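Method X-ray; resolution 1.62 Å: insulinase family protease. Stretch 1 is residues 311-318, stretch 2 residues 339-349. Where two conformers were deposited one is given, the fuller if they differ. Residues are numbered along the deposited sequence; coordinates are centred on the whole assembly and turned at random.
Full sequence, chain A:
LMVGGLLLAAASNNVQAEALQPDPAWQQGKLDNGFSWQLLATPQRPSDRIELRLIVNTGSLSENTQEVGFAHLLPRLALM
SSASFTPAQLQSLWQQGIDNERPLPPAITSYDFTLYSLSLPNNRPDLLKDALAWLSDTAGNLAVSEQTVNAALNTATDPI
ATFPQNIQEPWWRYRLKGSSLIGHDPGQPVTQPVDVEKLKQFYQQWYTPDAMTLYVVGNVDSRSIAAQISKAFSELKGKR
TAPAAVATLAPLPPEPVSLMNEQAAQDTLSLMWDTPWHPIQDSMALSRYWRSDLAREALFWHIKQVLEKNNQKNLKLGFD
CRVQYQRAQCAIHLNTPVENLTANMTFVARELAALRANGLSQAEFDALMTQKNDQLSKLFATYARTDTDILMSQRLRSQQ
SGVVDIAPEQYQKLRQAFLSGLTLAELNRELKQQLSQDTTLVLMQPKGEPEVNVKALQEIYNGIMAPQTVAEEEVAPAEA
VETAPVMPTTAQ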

# COMPACT_ATOMS: atom_id res chain seq x y z
N ASN A 311 30.01 -13.66 7.67
CA ASN A 311 29.92 -13.13 6.32
C ASN A 311 29.70 -14.26 5.31
O ASN A 311 30.37 -15.32 5.36
CB ASN A 311 31.17 -12.35 5.92
CG ASN A 311 31.46 -11.16 6.83
OD1 ASN A 311 30.53 -10.49 7.30
ND2 ASN A 311 32.74 -10.90 7.08
N GLN A 312 28.75 -14.02 4.41
CA GLN A 312 28.45 -14.90 3.27
C GLN A 312 28.77 -14.13 1.98
O GLN A 312 28.26 -13.03 1.77
CB GLN A 312 26.96 -15.30 3.25
CG GLN A 312 26.46 -16.04 4.46
CD GLN A 312 27.31 -17.26 4.81
OE1 GLN A 312 27.49 -18.13 3.96
NE2 GLN A 312 27.87 -17.30 6.04
N LYS A 313 29.54 -14.75 1.10
CA LYS A 313 30.06 -14.09 -0.13
C LYS A 313 28.95 -13.46 -0.99
O LYS A 313 28.12 -14.17 -1.55
CB LYS A 313 30.85 -15.12 -0.98
CG LYS A 313 31.62 -14.54 -2.18
CD LYS A 313 33.15 -14.59 -1.97
CE LYS A 313 33.91 -13.85 -3.06
NZ LYS A 313 35.35 -14.21 -3.01
N ASN A 314 28.94 -12.13 -1.07
CA ASN A 314 28.05 -11.38 -1.95
C ASN A 314 26.54 -11.49 -1.64
O ASN A 314 25.71 -11.28 -2.53
CB ASN A 314 28.31 -11.79 -3.39
CG ASN A 314 29.75 -11.62 -3.78
OD1 ASN A 314 30.33 -10.59 -3.50
ND2 ASN A 314 30.33 -12.63 -4.44
N LEU A 315 26.21 -11.78 -0.40
CA LEU A 315 24.79 -11.88 -0.01
C LEU A 315 24.27 -10.59 0.57
O LEU A 315 24.88 -10.11 1.54
CB LEU A 315 24.59 -12.97 1.03
CG LEU A 315 23.16 -13.24 1.48
CD1 LEU A 315 22.16 -13.41 0.31
CD2 LEU A 315 23.13 -14.45 2.40
N LYS A 316 23.17 -10.05 0.02
CA LYS A 316 22.39 -9.00 0.68
C LYS A 316 20.96 -9.49 0.89
O LYS A 316 20.35 -10.02 -0.04
CB LYS A 316 22.35 -7.72 -0.14
CG LYS A 316 23.71 -7.08 -0.37
CD LYS A 316 23.51 -6.01 -1.44
CE LYS A 316 24.47 -4.85 -1.27
NZ LYS A 316 23.77 -3.63 -1.73
N LEU A 317 20.43 -9.26 2.07
CA LEU A 317 19.13 -9.79 2.46
C LEU A 317 18.15 -8.68 2.58
O LEU A 317 18.49 -7.59 3.08
CB LEU A 317 19.22 -10.46 3.81
CG LEU A 317 20.07 -11.69 3.88
CD1 LEU A 317 19.98 -12.20 5.31
CD2 LEU A 317 19.60 -12.72 2.87
N GLY A 318 16.92 -8.97 2.14
CA GLY A 318 15.81 -8.05 2.22
C GLY A 318 14.62 -8.77 2.83
O GLY A 318 14.57 -9.97 2.82
N GLU A 339 26.57 -17.22 -9.14
CA GLU A 339 27.70 -18.07 -8.75
C GLU A 339 27.66 -18.41 -7.26
O GLU A 339 28.24 -19.41 -6.84
CB GLU A 339 29.01 -17.36 -9.09
CG GLU A 339 29.28 -17.26 -10.60
CD GLU A 339 28.63 -16.07 -11.33
OE1 GLU A 339 27.87 -15.26 -10.73
OE2 GLU A 339 28.89 -15.95 -12.55
N ASN A 340 27.00 -17.58 -6.47
CA ASN A 340 26.90 -17.76 -5.02
C ASN A 340 25.49 -18.16 -4.56
O ASN A 340 25.25 -18.30 -3.38
CB ASN A 340 27.27 -16.46 -4.32
CG ASN A 340 28.63 -15.93 -4.73
OD1 ASN A 340 28.74 -14.81 -5.23
ND2 ASN A 340 29.65 -16.71 -4.51
N LEU A 341 24.57 -18.37 -5.50
CA LEU A 341 23.18 -18.67 -5.19
C LEU A 341 22.96 -19.88 -4.29
O LEU A 341 22.30 -19.76 -3.26
CB LEU A 341 22.41 -18.87 -6.49
CG LEU A 341 20.92 -19.21 -6.38
CD1 LEU A 341 20.04 -18.19 -5.64
CD2 LEU A 341 20.36 -19.43 -7.81
N THR A 342 23.48 -21.04 -4.68
CA THR A 342 23.26 -22.25 -3.89
C THR A 342 23.83 -22.11 -2.47
O THR A 342 23.15 -22.44 -1.51
CB THR A 342 23.79 -23.48 -4.58
OG1 THR A 342 23.24 -23.62 -5.89
CG2 THR A 342 23.45 -24.70 -3.76
N ALA A 343 25.03 -21.57 -2.33
CA ALA A 343 25.62 -21.36 -0.99
C ALA A 343 24.78 -20.41 -0.14
O ALA A 343 24.55 -20.66 1.03
CB ALA A 343 27.06 -20.84 -1.12
N ASN A 344 24.32 -19.32 -0.75
CA ASN A 344 23.57 -18.31 -0.03
C ASN A 344 22.17 -18.78 0.35
O ASN A 344 21.69 -18.54 1.46
CB ASN A 344 23.57 -16.98 -0.81
CG ASN A 344 24.86 -16.19 -0.62
OD1 ASN A 344 25.51 -16.35 0.41
ND2 ASN A 344 25.27 -15.40 -1.63
N MSE A 345 21.53 -19.50 -0.56
CA MSE A 345 20.27 -20.14 -0.24
C MSE A 345 20.41 -21.16 0.90
O MSE A 345 19.59 -21.21 1.82
CB MSE A 345 19.69 -20.83 -1.44
CG MSE A 345 18.36 -21.49 -1.16
SE MSE A 345 17.64 -22.59 -2.64
CE MSE A 345 18.86 -24.09 -2.52
N THR A 346 21.48 -21.95 0.84
CA THR A 346 21.77 -22.95 1.88
C THR A 346 21.96 -22.28 3.25
O THR A 346 21.44 -22.77 4.27
CB THR A 346 23.01 -23.81 1.47
OG1 THR A 346 22.68 -24.60 0.32
CG2 THR A 346 23.41 -24.73 2.63
N PHE A 347 22.66 -21.15 3.27
CA PHE A 347 22.87 -20.36 4.49
C PHE A 347 21.53 -19.99 5.10
O PHE A 347 21.29 -20.21 6.27
CB PHE A 347 23.65 -19.06 4.19
CG PHE A 347 23.59 -18.08 5.33
CD1 PHE A 347 24.29 -18.32 6.50
CD2 PHE A 347 22.81 -16.94 5.26
CE1 PHE A 347 24.24 -17.43 7.57
CE2 PHE A 347 22.74 -16.03 6.35
CZ PHE A 347 23.44 -16.29 7.50
N VAL A 348 20.65 -19.41 4.30
CA VAL A 348 19.33 -19.01 4.83
C VAL A 348 18.47 -20.24 5.21
O VAL A 348 17.81 -20.22 6.22
CB VAL A 348 18.57 -18.08 3.86
CG1 VAL A 348 17.17 -17.79 4.37
CG2 VAL A 348 19.34 -16.78 3.68
N ALA A 349 18.45 -21.27 4.38
CA ALA A 349 17.60 -22.45 4.61
C ALA A 349 18.03 -23.14 5.89
O ALA A 349 17.21 -23.65 6.65
CB ALA A 349 17.70 -23.42 3.48

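A beta turn is laid against one side of a helix, and two asparagines four residues apart, Asn340 and Asn344, do most of the polar work. The turn is type II, running from Gln312 to Leu315 and closed by Leu315 N to Gln312 O at 3.2 Å. Asn314 takes the left-handed place in it, with phi/psi of 64/25, a conformation asparagine tolerates better than most residues with a side chain.

Asn344 is the buried centre of the contact and gives up more surface to the other stretch than any other residue. Its CA-to-CB bond points toward the turn, and chi1 of -80° with chi2 of -27° delivers the amide to the backbone there: ND2 donates to Lys313 O at 3.1 Å, with a nearly straight N-H...O angle of 170°. The turn's closing bond uses Gln312 O; Lys313 O takes the bond from Asn344. The other end of the amide, OD1, lies among carbons, 3.4 Å from Gln312 CB and 3.6 Å from Leu315 CB.

Four residues earlier, Asn340 also points toward the turn, in the m rotamer. Here the partner is a side chain: Asn314 ND2 donates to Asn340 OD1 at 2.8 Å and 171°. Asn314 is m as well, its CA-to-CB bond pointing sideways; the two amides meet at the more exposed end of the contact. Lys313 adds packing there, its CG 3.7 Å from Asn340 ND2, while the end of its long chain leads away and leaves the charge out of the interface.

Three residues beyond Asn344, the chemistry changes. Phe347, with chi1 of 166° (t) and chi2 of 71°, offers a ring face to Gln312. Chi1 of -60° sets Gln312 CG 3.7 Å from the centroid of the Phe347 ring, 15° off its normal, a CH-pi contact made by the aliphatic part of a polar residue; chi2 of -53° and chi3 of -56° then fold the amide onward, with Gln312 CD 3.6 Å from Phe347 CD1. Its NE2 is hydrogen-bonded to a residue just outside the stretches, so NE2 keeps a polar partner while CG packs on the ring. Leu315, t with chi2 of 49°, brings CD2 to 3.8 Å from Phe347 CD2.

Farther along, the backbones diverge, from 6.5 Å between Leu315 CA and Asn344 CA to 9.5 Å between Leu317 CA and Val348 CA. Leu317 points toward the helix and spans the wider gap in the m,t rotamer, its CD2 reaching 4.1 Å from Val348 CG2. The rule: amides pair with the turn's backbone and side chain, Phe347 packs on the residues at the turn's two ends, and a leucine-valine contact follows at the strand.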